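Local coordinates for Lin1944 protein (Listeria innocua, PDB 3D7L), which is of unknown function but belongs to the short-chain dehydrogenase/reductase family and may therefore act as an oxidoreductase, at residues 61-65 with 110-114; 93-98 with 134-138; 97-102 with 146-152; 115-119 with 198-202; 158-164 with 174-179. One frame throughout, in Å; residues are numbered along the deposited sequence.

The centre of interaction 1 lies about 4 Å from that of the chain, in the middle of the parallel sheet. Interaction 2, centred about 9 Å from it, lies on one sheet face: Gln93 joins the two through hydrogen bonds to Ser64 and Thr113. Interaction 3 uses the next turn of the same helix, sharing Val97 and Leu98 with interaction 2, and both touch the second subunit. Interaction 4 joins the loop after strand 108-113 to the C-terminal strand and meets interaction 5, centred about 12 Å away, through Asn158 and Tyr202. These two gather where strands 108-113 and 151-157 end, the side on which SDR enzymes generally hold cofactor and substrate; interaction 3 is centred about 31 Å from interaction 5.

Interaction 1 (61-65 with 110-114); sequences AIVSA and FTLTT
Three hydrogen bonds tie 61-65 to 110-114. Thr113 OG1 (chi1 m) donates to Ser64 O at 2.7 Å, Ser64 N to Thr111 O at 2.8 Å, nearly straight at 178°, and Thr111 N to Ile62 O at 2.9 Å. Thr111 thus sits opposite Val63 and bonds to the residues before and after it, the regular parallel ladder. Both segments are extended, with phi near -105 to -130° and psi near 115 to 140° over most of the pairing, and their axes run 2° apart in direction at 4.8 Å. Across the register, CA atoms of Ile62 and Phe110 are 4.9 Å apart, those of Val63 and Thr111 4.7 Å, and those of Ser64 and Leu112 5.0 Å. A water binds Thr111 OG1 at 2.6 Å and weakly Ile62 O at 3.3 Å. The strongest partners of the Thr111 and Ser64 hydroxyls lie beyond the pair: Ser189 and Gln93. Ser64 CB packs 4.0 Å from Leu112 CD1. On one face, Ile62 (m, t) brings CD1 to 3.7 Å from CE1 of the Phe110 ring, whose chi1 is m. On the other, Val63 (t) and Thr111 (m) point toward helix 179-191 and touch Phe186. Flanked by strands 5-9 and 151-157, with helices packed on both faces, this is the adjacent fourth and fifth strand pair in the 3-2-1-4-5-6-7 parallel sheet of the Rossmann fold.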
# COMPACT_ATOMS: atom_id res chain seq x y z
N ALA D 61 11.22 -8.36 -20.13
CA ALA D 61 10.83 -7.32 -19.15
C ALA D 61 9.36 -7.02 -19.26
O ALA D 61 8.81 -7.00 -20.36
CB ALA D 61 11.63 -6.05 -19.36
N ILE D 62 8.74 -6.76 -18.12
CA ILE D 62 7.37 -6.32 -18.05
C ILE D 62 7.41 -5.00 -17.27
O ILE D 62 7.94 -4.93 -16.14
CB ILE D 62 6.46 -7.35 -17.33
CG1 ILE D 62 6.36 -8.66 -18.13
CG2 ILE D 62 5.06 -6.74 -17.05
CD1 ILE D 62 5.71 -9.80 -17.38
N VAL D 63 6.89 -3.97 -17.92
CA VAL D 63 6.95 -2.60 -17.48
C VAL D 63 5.53 -2.10 -17.39
O VAL D 63 4.80 -2.08 -18.37
CB VAL D 63 7.68 -1.71 -18.48
CG1 VAL D 63 7.73 -0.28 -17.96
CG2 VAL D 63 9.09 -2.23 -18.79
N SER D 64 5.15 -1.64 -16.21
CA SER D 64 3.84 -1.07 -16.00
C SER D 64 4.00 0.42 -15.79
O SER D 64 4.62 0.84 -14.80
CB SER D 64 3.19 -1.70 -14.77
OG SER D 64 2.05 -0.97 -14.34
N ALA D 65 3.48 1.20 -16.74
CA ALA D 65 3.34 2.64 -16.58
C ALA D 65 1.83 2.98 -16.61
O ALA D 65 1.37 3.86 -17.34
CB ALA D 65 4.09 3.36 -17.67
N PHE D 110 10.55 -6.99 -13.58
CA PHE D 110 9.33 -6.17 -13.52
C PHE D 110 9.70 -4.73 -13.17
O PHE D 110 10.55 -4.50 -12.32
CB PHE D 110 8.38 -6.67 -12.43
CG PHE D 110 7.74 -7.98 -12.70
CD1 PHE D 110 6.61 -8.07 -13.51
CD2 PHE D 110 8.24 -9.15 -12.12
CE1 PHE D 110 6.00 -9.30 -13.76
CE2 PHE D 110 7.62 -10.39 -12.38
CZ PHE D 110 6.50 -10.44 -13.18
N THR D 111 9.04 -3.75 -13.79
CA THR D 111 9.14 -2.36 -13.32
C THR D 111 7.74 -1.80 -13.13
O THR D 111 6.93 -1.83 -14.05
CB THR D 111 9.92 -1.47 -14.26
OG1 THR D 111 11.14 -2.12 -14.61
CG2 THR D 111 10.21 -0.12 -13.64
N LEU D 112 7.45 -1.28 -11.93
CA LEU D 112 6.10 -0.79 -11.60
C LEU D 112 6.10 0.71 -11.35
O LEU D 112 7.13 1.26 -10.98
CB LEU D 112 5.56 -1.54 -10.39
CG LEU D 112 4.76 -2.84 -10.53
CD1 LEU D 112 4.99 -3.67 -11.83
CD2 LEU D 112 4.86 -3.71 -9.24
N THR D 113 4.97 1.40 -11.52
CA THR D 113 4.99 2.86 -11.31
C THR D 113 4.33 3.25 -10.00
O THR D 113 3.27 2.75 -9.68
CB THR D 113 4.33 3.64 -12.48
OG1 THR D 113 4.99 3.32 -13.72
CG2 THR D 113 4.41 5.15 -12.25
N THR D 114 4.98 4.14 -9.23
CA THR D 114 4.39 4.65 -8.00
C THR D 114 4.14 6.18 -8.16
O THR D 114 3.40 6.58 -9.07
CB THR D 114 5.28 4.31 -6.77
OG1 THR D 114 6.62 4.72 -7.03
CG2 THR D 114 5.32 2.79 -6.50
O HOH W 1 11.17 -4.27 -16.11

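Interaction 2 (93-98 with 134-138)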
# COMPACT_ATOMS: atom_id res chain seq x y z
N GLN D 93 -1.67 -3.33 -10.81
CA GLN D 93 -0.22 -3.46 -11.01
C GLN D 93 0.36 -4.68 -10.29
O GLN D 93 1.25 -5.37 -10.82
CB GLN D 93 0.52 -2.20 -10.58
CG GLN D 93 0.28 -0.98 -11.42
CD GLN D 93 1.39 0.05 -11.19
OE1 GLN D 93 2.35 0.13 -11.97
NE2 GLN D 93 1.28 0.84 -10.10
N ILE D 94 -0.15 -4.98 -9.11
CA ILE D 94 0.37 -6.13 -8.36
C ILE D 94 0.00 -7.44 -9.04
O ILE D 94 0.86 -8.35 -9.17
CB ILE D 94 0.02 -6.04 -6.84
CG1 ILE D 94 0.93 -4.95 -6.20
CG2 ILE D 94 0.24 -7.38 -6.14
CD1 ILE D 94 0.54 -4.47 -4.84
N ASN D 95 -1.23 -7.52 -9.53
CA ASN D 95 -1.70 -8.67 -10.29
C ASN D 95 -0.90 -8.90 -11.55
O ASN D 95 -0.65 -10.05 -11.93
CB ASN D 95 -3.22 -8.60 -10.54
CG ASN D 95 -4.03 -8.89 -9.26
OD1 ASN D 95 -3.46 -9.31 -8.27
ND2 ASN D 95 -5.33 -8.64 -9.29
N LEU D 96 -0.44 -7.83 -12.20
CA LEU D 96 0.46 -8.04 -13.35
C LEU D 96 1.72 -8.80 -12.94
O LEU D 96 2.29 -9.54 -13.74
CB LEU D 96 0.86 -6.73 -14.03
CG LEU D 96 -0.21 -5.84 -14.65
CD1 LEU D 96 0.48 -4.55 -15.02
CD2 LEU D 96 -0.93 -6.47 -15.88
N VAL D 97 2.16 -8.61 -11.70
CA VAL D 97 3.30 -9.35 -11.15
C VAL D 97 2.86 -10.77 -10.76
O VAL D 97 3.48 -11.76 -11.19
CB VAL D 97 3.95 -8.63 -9.95
CG1 VAL D 97 4.95 -9.51 -9.27
CG2 VAL D 97 4.57 -7.30 -10.39
N LEU D 98 1.79 -10.89 -9.98
CA LEU D 98 1.36 -12.22 -9.55
C LEU D 98 1.05 -13.16 -10.72
O LEU D 98 1.24 -14.37 -10.62
CB LEU D 98 0.16 -12.16 -8.59
CG LEU D 98 0.35 -11.28 -7.34
CD1 LEU D 98 -0.88 -11.32 -6.50
CD2 LEU D 98 1.57 -11.70 -6.52
N ALA D 134 1.73 0.99 -1.25
CA ALA D 134 1.45 -0.43 -1.35
C ALA D 134 2.36 -1.08 -2.39
O ALA D 134 2.96 -2.13 -2.14
CB ALA D 134 0.02 -0.63 -1.72
N VAL D 135 2.47 -0.44 -3.54
CA VAL D 135 3.24 -0.99 -4.66
C VAL D 135 4.75 -0.96 -4.35
O VAL D 135 5.50 -1.92 -4.68
CB VAL D 135 2.85 -0.29 -6.00
CG1 VAL D 135 3.80 -0.66 -7.16
CG2 VAL D 135 1.39 -0.68 -6.39
N THR D 136 5.18 0.08 -3.63
CA THR D 136 6.61 0.25 -3.28
C THR D 136 7.02 -0.91 -2.38
O THR D 136 8.01 -1.62 -2.65
CB THR D 136 6.90 1.61 -2.58
OG1 THR D 136 6.59 2.69 -3.47
CG2 THR D 136 8.33 1.72 -2.18
N ALA D 137 6.23 -1.11 -1.32
CA ALA D 137 6.48 -2.15 -0.32
C ALA D 137 6.36 -3.57 -0.87
O ALA D 137 7.18 -4.41 -0.53
CB ALA D 137 5.57 -1.96 0.87
N PHE D 138 5.34 -3.83 -1.68
CA PHE D 138 5.20 -5.13 -2.38
C PHE D 138 6.46 -5.49 -3.17
O PHE D 138 7.01 -6.57 -3.01
CB PHE D 138 3.99 -5.16 -3.34
CG PHE D 138 3.94 -6.41 -4.21
CD1 PHE D 138 3.50 -7.64 -3.67
CD2 PHE D 138 4.37 -6.39 -5.55
CE1 PHE D 138 3.47 -8.81 -4.46
CE2 PHE D 138 4.36 -7.55 -6.35
CZ PHE D 138 3.90 -8.77 -5.80
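Phe138 and Ile94 dominate this helix-to-helix contact, burying 96 and 78 Å² respectively, with Val135 third at 55 Å². The Phe138 side chain (chi1 t) reaches across to helix 79-100, where three residues contact its ring. Ile94 lies over one face: its CG2 is 3.9 Å from the ring centroid and only 9° off the normal, a CH-pi contact, and its CG1 comes within 3.8 Å of Phe138 CD2. Val97 meets the ring edge, CG1 to Phe138 CE2 at 3.6 Å, and Leu98 CD2 approaches Phe138 CZ at 3.8 Å. One turn earlier, Val135 CG2 touches Ile94 CD1 at 4.2 Å and the amide end of Gln93, NE2, at 4.0 Å. The amide itself is engaged with Ser64, Thr113 and Lys89. The axes of the two short helical segments are 11.0 Å apart at closest and their N-to-C directions differ by 25°, so side chains have to bridge the gap. Beneath the pair lies the sheet, with Val97 and Val135 both resting on Leu112 of strand 108-113. Helix 46-56 packs beside Leu96, while Ala134 meets Ala134 of the second subunit and Ile94 meets Asn82 of that subunit, consistent with the four-helix dimer interface common among SDR proteins.

Interaction 3 (97-102 with 146-152); sequences VLLGID and MPRGIRI
Ile101, with 84 Å² covered, is the bump here, and residues 146-150 form the hollow. Its side chain (m, t) sets CG2 3.6 Å from Pro147 CG and 4.2 Å from Ile150 CD1, while CG1 lies 4.1 Å from SE of Met146, a selenomethionine. The Met146 side chain (m, m, t) folds inward, its CE 3.7 Å from Val97 CG1, and Val97 (t) also brings CG2 to 3.9 Å from Ile152 CD1. Segment 97-102 runs from helix 79-100 into a 3-10 segment at 101-102; the nearest CA pairs are Ile101 to Met146 at 8.2 Å and Val97 to Ile152 at 9.1 Å. Pro147 to Ile150 make a type I' turn, Arg148 at phi/psi 56/30° and Gly149 at 77/13°, closed by Ile150 N to Pro147 O at 3.2 Å. On the outer side a water links Asp102 OD1 and Arg148 NH1, 2.9 Å from each; Arg148 also salt-bridges Asp106. The turn enters strand 151-157, so the helix end wedges against the return limb of the Rossmann-fold beta-alpha-beta crossover 108-113, 126-142, 151-157.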
# COMPACT_ATOMS: atom_id res chain seq x y z
N VAL D 97 2.16 -8.61 -11.70
CA VAL D 97 3.30 -9.35 -11.15
C VAL D 97 2.86 -10.77 -10.76
O VAL D 97 3.48 -11.76 -11.19
CB VAL D 97 3.95 -8.63 -9.95
CG1 VAL D 97 4.95 -9.51 -9.27
CG2 VAL D 97 4.57 -7.30 -10.39
N LEU D 98 1.79 -10.89 -9.98
CA LEU D 98 1.36 -12.22 -9.55
C LEU D 98 1.05 -13.16 -10.72
O LEU D 98 1.24 -14.37 -10.62
CB LEU D 98 0.16 -12.16 -8.59
CG LEU D 98 0.35 -11.28 -7.34
CD1 LEU D 98 -0.88 -11.32 -6.50
CD2 LEU D 98 1.57 -11.70 -6.52
N LEU D 99 0.54 -12.61 -11.82
CA LEU D 99 0.16 -13.42 -12.99
C LEU D 99 1.23 -13.50 -14.11
O LEU D 99 1.12 -14.33 -15.01
CB LEU D 99 -1.20 -12.97 -13.55
CG LEU D 99 -2.37 -13.03 -12.55
CD1 LEU D 99 -3.56 -12.20 -12.99
CD2 LEU D 99 -2.80 -14.46 -12.22
N GLY D 100 2.27 -12.67 -14.01
CA GLY D 100 3.30 -12.53 -15.04
C GLY D 100 4.69 -13.16 -14.84
O GLY D 100 5.49 -13.17 -15.78
N ILE D 101 4.97 -13.69 -13.64
CA ILE D 101 6.30 -14.29 -13.37
C ILE D 101 6.63 -15.40 -14.37
O ILE D 101 7.77 -15.52 -14.85
CB ILE D 101 6.43 -14.79 -11.89
CG1 ILE D 101 6.28 -13.62 -10.91
CG2 ILE D 101 7.79 -15.46 -11.65
CD1 ILE D 101 5.97 -14.06 -9.46
N ASP D 102 5.61 -16.19 -14.71
CA ASP D 102 5.74 -17.31 -15.62
C ASP D 102 5.99 -16.85 -17.07
O ASP D 102 6.43 -17.64 -17.90
CB ASP D 102 4.52 -18.24 -15.52
CG ASP D 102 4.66 -19.30 -14.42
OD1 ASP D 102 5.80 -19.63 -14.04
OD2 ASP D 102 3.62 -19.82 -13.93
N MSE D 146 11.91 -13.75 -5.86
CA MSE D 146 11.82 -13.96 -7.31
C MSE D 146 12.59 -15.19 -7.74
O MSE D 146 13.70 -15.40 -7.27
CB MSE D 146 12.25 -12.71 -8.09
CG MSE D 146 11.20 -11.59 -7.98
SE MSE D 146 9.58 -11.96 -9.07
CE MSE D 146 8.40 -10.59 -8.40
N PRO D 147 11.98 -16.03 -8.60
CA PRO D 147 12.70 -17.20 -9.11
C PRO D 147 13.54 -16.83 -10.32
O PRO D 147 13.32 -15.77 -10.92
CB PRO D 147 11.58 -18.15 -9.54
CG PRO D 147 10.41 -17.24 -9.88
CD PRO D 147 10.59 -15.94 -9.12
N ARG D 148 14.52 -17.70 -10.66
CA ARG D 148 15.27 -17.61 -11.93
C ARG D 148 15.98 -16.26 -12.22
O ARG D 148 16.17 -15.87 -13.38
CB ARG D 148 14.36 -18.05 -13.09
CG ARG D 148 13.70 -19.42 -12.88
CD ARG D 148 12.78 -19.79 -14.04
NE ARG D 148 11.51 -19.04 -14.10
CZ ARG D 148 11.26 -18.05 -14.95
NH1 ARG D 148 10.07 -17.46 -14.96
NH2 ARG D 148 12.21 -17.64 -15.83
N GLY D 149 16.38 -15.57 -11.16
CA GLY D 149 17.19 -14.34 -11.24
C GLY D 149 16.40 -13.09 -11.62
O GLY D 149 16.97 -12.05 -11.94
N ILE D 150 15.08 -13.21 -11.57
CA ILE D 150 14.19 -12.14 -11.95
C ILE D 150 14.28 -10.96 -10.98
O ILE D 150 14.40 -11.16 -9.77
CB ILE D 150 12.75 -12.65 -12.08
CG1 ILE D 150 12.60 -13.48 -13.38
CG2 ILE D 150 11.77 -11.50 -12.08
CD1 ILE D 150 11.50 -14.55 -13.34
N ARG D 151 14.27 -9.74 -11.52
CA ARG D 151 14.38 -8.52 -10.70
C ARG D 151 13.08 -7.74 -10.71
O ARG D 151 12.25 -7.88 -11.63
CB ARG D 151 15.54 -7.64 -11.17
CG ARG D 151 16.89 -8.39 -11.29
CD ARG D 151 18.01 -7.49 -11.88
NE ARG D 151 17.74 -7.20 -13.28
CZ ARG D 151 17.27 -6.05 -13.76
NH1 ARG D 151 17.05 -5.00 -12.98
NH2 ARG D 151 17.05 -5.94 -15.06
N ILE D 152 12.87 -6.92 -9.67
CA ILE D 152 11.69 -6.06 -9.62
C ILE D 152 12.00 -4.74 -8.92
O ILE D 152 12.49 -4.72 -7.78
CB ILE D 152 10.45 -6.79 -8.96
CG1 ILE D 152 9.26 -5.82 -8.81
CG2 ILE D 152 10.82 -7.39 -7.56
CD1 ILE D 152 7.92 -6.52 -8.60
O HOH W 2 8.39 -18.89 -13.09

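Interaction 4 (115-119 with 198-202); sequences GIMME and SYQVY
One carboxylate oxygen, Glu119 OE2, collects the polar contacts between 115-119 and the chain's last residues. It accepts from Tyr202 OH at 2.7 Å, from Gln200 NE2 at 2.8 Å (angle 134°), and from a water at 3.0 Å that also lies 2.6 Å from Ser198 OG. Glu119, Gln200 and Tyr202 all have chi1 m and CB directed toward the other segment. The Tyr202 hydroxyl has a second partner in Ser156 OG, and O of the Tyr202 C-terminal carboxylate accepts from Asn158 ND2. Gly115 is extended at phi/psi 158/151°, angles that call for glycine; 116-118 form a 3-10 turn, with Glu119 N bonded to Ile116 O at 2.9 Å. Ile116 and Tyr202 have the nearest CA atoms, 7.1 Å apart. Ile116 (t, t) lies over the Tyr202 ring, CG1 3.6 Å from its centroid and 13° off the normal (CH-pi), with CB 3.5 Å from CE1. Met118, a selenomethionine (p, t, t), brings CE to 3.9 Å from Tyr202 OH. The loop after strand 108-113 closes on the end of strand 198-201, outermost in this chain's sheet and paired with 151-157; Met118 rests on helix 126-142 and Ala137 of the second subunit, and Val201 on helix 179-191.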
# COMPACT_ATOMS: atom_id res chain seq x y z
N GLY D 115 4.75 7.02 -7.32
CA GLY D 115 4.55 8.46 -7.42
C GLY D 115 4.86 9.22 -6.14
O GLY D 115 4.73 8.69 -5.02
N ILE D 116 5.29 10.48 -6.32
CA ILE D 116 5.66 11.36 -5.21
C ILE D 116 4.53 11.56 -4.18
O ILE D 116 4.78 11.96 -3.07
CB ILE D 116 6.13 12.75 -5.75
CG1 ILE D 116 7.01 13.48 -4.71
CG2 ILE D 116 4.94 13.55 -6.25
CD1 ILE D 116 7.61 14.76 -5.17
N MSE D 117 3.29 11.29 -4.54
CA MSE D 117 2.19 11.57 -3.62
C MSE D 117 2.25 10.76 -2.32
O MSE D 117 1.71 11.19 -1.31
CB MSE D 117 0.84 11.41 -4.28
CG MSE D 117 0.47 12.63 -5.05
SE MSE D 117 -1.31 12.45 -5.78
CE MSE D 117 -0.84 11.85 -7.54
N MSE D 118 2.91 9.60 -2.36
CA MSE D 118 3.17 8.84 -1.13
C MSE D 118 4.20 9.48 -0.18
O MSE D 118 4.23 9.12 1.00
CB MSE D 118 3.61 7.42 -1.48
CG MSE D 118 4.99 7.39 -2.16
SE MSE D 118 5.65 5.57 -2.37
CE MSE D 118 7.23 5.93 -3.42
N GLU D 119 5.05 10.38 -0.67
CA GLU D 119 6.16 10.96 0.12
C GLU D 119 6.03 12.47 0.38
O GLU D 119 6.55 12.98 1.38
CB GLU D 119 7.51 10.75 -0.57
CG GLU D 119 7.74 9.33 -1.07
CD GLU D 119 9.21 8.87 -1.01
OE1 GLU D 119 9.82 8.97 0.09
OE2 GLU D 119 9.74 8.39 -2.06
N SER D 198 13.38 1.45 -5.26
CA SER D 198 12.44 2.53 -5.58
C SER D 198 13.29 3.68 -6.12
O SER D 198 14.11 4.27 -5.40
CB SER D 198 11.65 2.94 -4.32
OG SER D 198 10.85 4.10 -4.55
N TYR D 199 13.15 3.94 -7.42
CA TYR D 199 13.90 4.99 -8.11
C TYR D 199 13.05 6.23 -8.11
O TYR D 199 12.11 6.34 -8.90
CB TYR D 199 14.21 4.58 -9.56
CG TYR D 199 15.16 3.39 -9.68
CD1 TYR D 199 16.29 3.30 -8.88
CD2 TYR D 199 14.92 2.37 -10.60
CE1 TYR D 199 17.18 2.22 -8.98
CE2 TYR D 199 15.80 1.28 -10.71
CZ TYR D 199 16.93 1.22 -9.90
OH TYR D 199 17.80 0.16 -9.98
N GLN D 200 13.36 7.17 -7.23
CA GLN D 200 12.61 8.42 -7.13
C GLN D 200 13.12 9.37 -8.22
O GLN D 200 14.31 9.51 -8.40
CB GLN D 200 12.85 9.06 -5.76
CG GLN D 200 12.57 8.15 -4.53
CD GLN D 200 13.18 8.74 -3.25
OE1 GLN D 200 14.22 9.42 -3.30
NE2 GLN D 200 12.53 8.52 -2.13
N VAL D 201 12.21 9.99 -8.98
CA VAL D 201 12.61 11.04 -9.94
C VAL D 201 11.85 12.30 -9.50
O VAL D 201 10.80 12.62 -10.07
CB VAL D 201 12.33 10.67 -11.45
CG1 VAL D 201 12.95 11.70 -12.40
CG2 VAL D 201 12.88 9.27 -11.81
N TYR D 202 12.37 12.98 -8.48
CA TYR D 202 11.65 14.11 -7.86
C TYR D 202 12.26 15.47 -8.21
O TYR D 202 11.60 16.52 -8.15
CB TYR D 202 11.55 13.96 -6.34
CG TYR D 202 10.78 12.74 -5.82
CD1 TYR D 202 9.84 12.05 -6.61
CD2 TYR D 202 10.99 12.28 -4.51
CE1 TYR D 202 9.15 10.96 -6.13
CE2 TYR D 202 10.30 11.15 -4.01
CZ TYR D 202 9.37 10.51 -4.83
OH TYR D 202 8.66 9.42 -4.35
OXT TYR D 202 13.45 15.54 -8.55
O HOH W 3 10.81 5.66 -2.42

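Interaction 5 (158-164 with 174-179); sequences NVLEESW and FLPVPA
This is a loop-to-loop contact burying 623 Å² in the excursion between strand 151-157 and helix 179-191. Neither segment is a regular strand, though both are locally extended, and a single backbone bridge joins Leu160 and Val177, CA atoms 5.0 Å apart, as are those of Val159 and Pro176: Val177 N donates to Val159 O at 2.9 Å, and Glu161 N to Val177 O at 2.8 Å. Glu162 (chi1 23°) curls so that OE2 accepts from Ala179 N at 2.7 Å, at the start of helix 179-191, where Pro178 holds the N-cap position. In SDR proteins the region after the sixth strand typically lines the substrate pocket, a role only inferred here. Pro176 is the largest contributor, at 91 Å²: its CG sits over the Trp164 face, 3.9 Å from the five-membered ring centroid and 23° off the normal, and its CB 3.9 Å from Val159 CG1. Trp164 (chi1 t) also brings CH2 to 4.1 Å from Phe174 CB. Leu160 (m, t) places CD2 4.1 Å from Val177 CG2 and CD1 4.0 Å from Ala179 CB. Asn158 OD1 accepts from Val159 N at 2.7 Å and meets the Phe174 ring edge, 3.5 Å from CD1; Asn158 ND2 donates to Tyr202 O and shares a water with Leu175 N, at 3.1 and 2.9 Å. A second water links Glu161 OE2 with Pro176 O, 2.7 Å from each.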
# COMPACT_ATOMS: atom_id res chain seq x y z
N ASN D 158 7.74 12.50 -9.83
CA ASN D 158 7.08 13.75 -9.46
C ASN D 158 6.07 14.06 -10.56
O ASN D 158 6.01 13.36 -11.60
CB ASN D 158 8.14 14.85 -9.39
CG ASN D 158 7.72 16.03 -8.55
OD1 ASN D 158 6.53 16.26 -8.32
ND2 ASN D 158 8.72 16.80 -8.06
N VAL D 159 5.27 15.10 -10.35
CA VAL D 159 4.42 15.61 -11.43
C VAL D 159 5.25 15.90 -12.70
O VAL D 159 6.37 16.42 -12.60
CB VAL D 159 3.58 16.88 -10.98
CG1 VAL D 159 4.48 17.99 -10.45
CG2 VAL D 159 2.71 17.41 -12.13
N LEU D 160 4.72 15.53 -13.87
CA LEU D 160 5.42 15.76 -15.15
C LEU D 160 5.24 17.17 -15.74
O LEU D 160 4.13 17.72 -15.74
CB LEU D 160 5.00 14.74 -16.21
CG LEU D 160 5.03 13.27 -15.80
CD1 LEU D 160 4.60 12.42 -16.98
CD2 LEU D 160 6.44 12.88 -15.31
N GLU D 161 6.33 17.74 -16.25
CA GLU D 161 6.26 19.00 -16.98
C GLU D 161 5.17 18.96 -18.06
O GLU D 161 4.41 19.93 -18.23
CB GLU D 161 7.61 19.32 -17.65
CG GLU D 161 8.74 19.60 -16.67
CD GLU D 161 10.02 20.03 -17.34
OE1 GLU D 161 10.20 19.76 -18.55
OE2 GLU D 161 10.87 20.63 -16.66
N GLU D 162 5.08 17.85 -18.79
CA GLU D 162 4.09 17.74 -19.86
C GLU D 162 2.65 17.58 -19.37
O GLU D 162 1.72 17.59 -20.18
CB GLU D 162 4.46 16.66 -20.90
CG GLU D 162 5.41 15.56 -20.44
CD GLU D 162 6.86 16.00 -20.30
OE1 GLU D 162 7.54 16.31 -21.30
OE2 GLU D 162 7.33 16.00 -19.16
N SER D 163 2.47 17.44 -18.06
CA SER D 163 1.15 17.45 -17.43
C SER D 163 0.90 18.68 -16.55
O SER D 163 -0.19 18.84 -16.02
CB SER D 163 0.97 16.18 -16.58
OG SER D 163 1.04 15.01 -17.37
N TRP D 164 1.91 19.54 -16.40
CA TRP D 164 1.89 20.71 -15.51
C TRP D 164 0.79 21.72 -15.82
O TRP D 164 0.23 22.34 -14.91
CB TRP D 164 3.25 21.42 -15.59
CG TRP D 164 3.46 22.50 -14.56
CD1 TRP D 164 3.73 23.81 -14.81
CD2 TRP D 164 3.46 22.34 -13.14
NE1 TRP D 164 3.89 24.50 -13.63
CE2 TRP D 164 3.76 23.61 -12.58
CE3 TRP D 164 3.27 21.25 -12.28
CZ2 TRP D 164 3.84 23.82 -11.20
CZ3 TRP D 164 3.35 21.47 -10.89
CH2 TRP D 164 3.63 22.74 -10.38
N PHE D 174 5.21 22.94 -6.40
CA PHE D 174 6.02 21.80 -6.81
C PHE D 174 6.88 22.26 -8.01
O PHE D 174 6.62 23.31 -8.62
CB PHE D 174 5.14 20.59 -7.20
CG PHE D 174 4.70 19.70 -6.04
CD1 PHE D 174 5.13 18.36 -5.96
CD2 PHE D 174 3.82 20.18 -5.04
CE1 PHE D 174 4.69 17.51 -4.92
CE2 PHE D 174 3.37 19.33 -3.99
CZ PHE D 174 3.81 18.00 -3.92
N LEU D 175 7.93 21.49 -8.29
CA LEU D 175 8.78 21.69 -9.45
C LEU D 175 8.67 20.42 -10.28
O LEU D 175 9.16 19.39 -9.87
CB LEU D 175 10.23 21.95 -9.03
CG LEU D 175 11.24 22.31 -10.12
CD1 LEU D 175 10.69 23.38 -11.05
CD2 LEU D 175 12.59 22.75 -9.49
N PRO D 176 7.99 20.47 -11.43
CA PRO D 176 7.75 19.26 -12.21
C PRO D 176 9.00 18.75 -12.96
O PRO D 176 9.97 19.48 -13.15
CB PRO D 176 6.67 19.68 -13.20
CG PRO D 176 6.92 21.16 -13.40
CD PRO D 176 7.41 21.68 -12.06
N VAL D 177 8.97 17.47 -13.34
CA VAL D 177 10.12 16.82 -13.97
C VAL D 177 9.78 16.46 -15.41
O VAL D 177 8.62 16.17 -15.72
CB VAL D 177 10.58 15.55 -13.17
CG1 VAL D 177 11.16 15.94 -11.78
CG2 VAL D 177 9.45 14.55 -13.02
N PRO D 178 10.78 16.49 -16.31
CA PRO D 178 10.48 16.06 -17.68
C PRO D 178 10.19 14.56 -17.68
O PRO D 178 10.89 13.79 -17.03
CB PRO D 178 11.78 16.34 -18.45
CG PRO D 178 12.60 17.21 -17.56
CD PRO D 178 12.20 16.86 -16.15
N ALA D 179 9.16 14.15 -18.42
CA ALA D 179 8.88 12.75 -18.63
C ALA D 179 10.10 11.98 -19.18
O ALA D 179 10.35 10.85 -18.75
CB ALA D 179 7.69 12.60 -19.54
O HOH W 4 8.65 19.41 -6.34
O HOH W 5 10.34 21.87 -14.35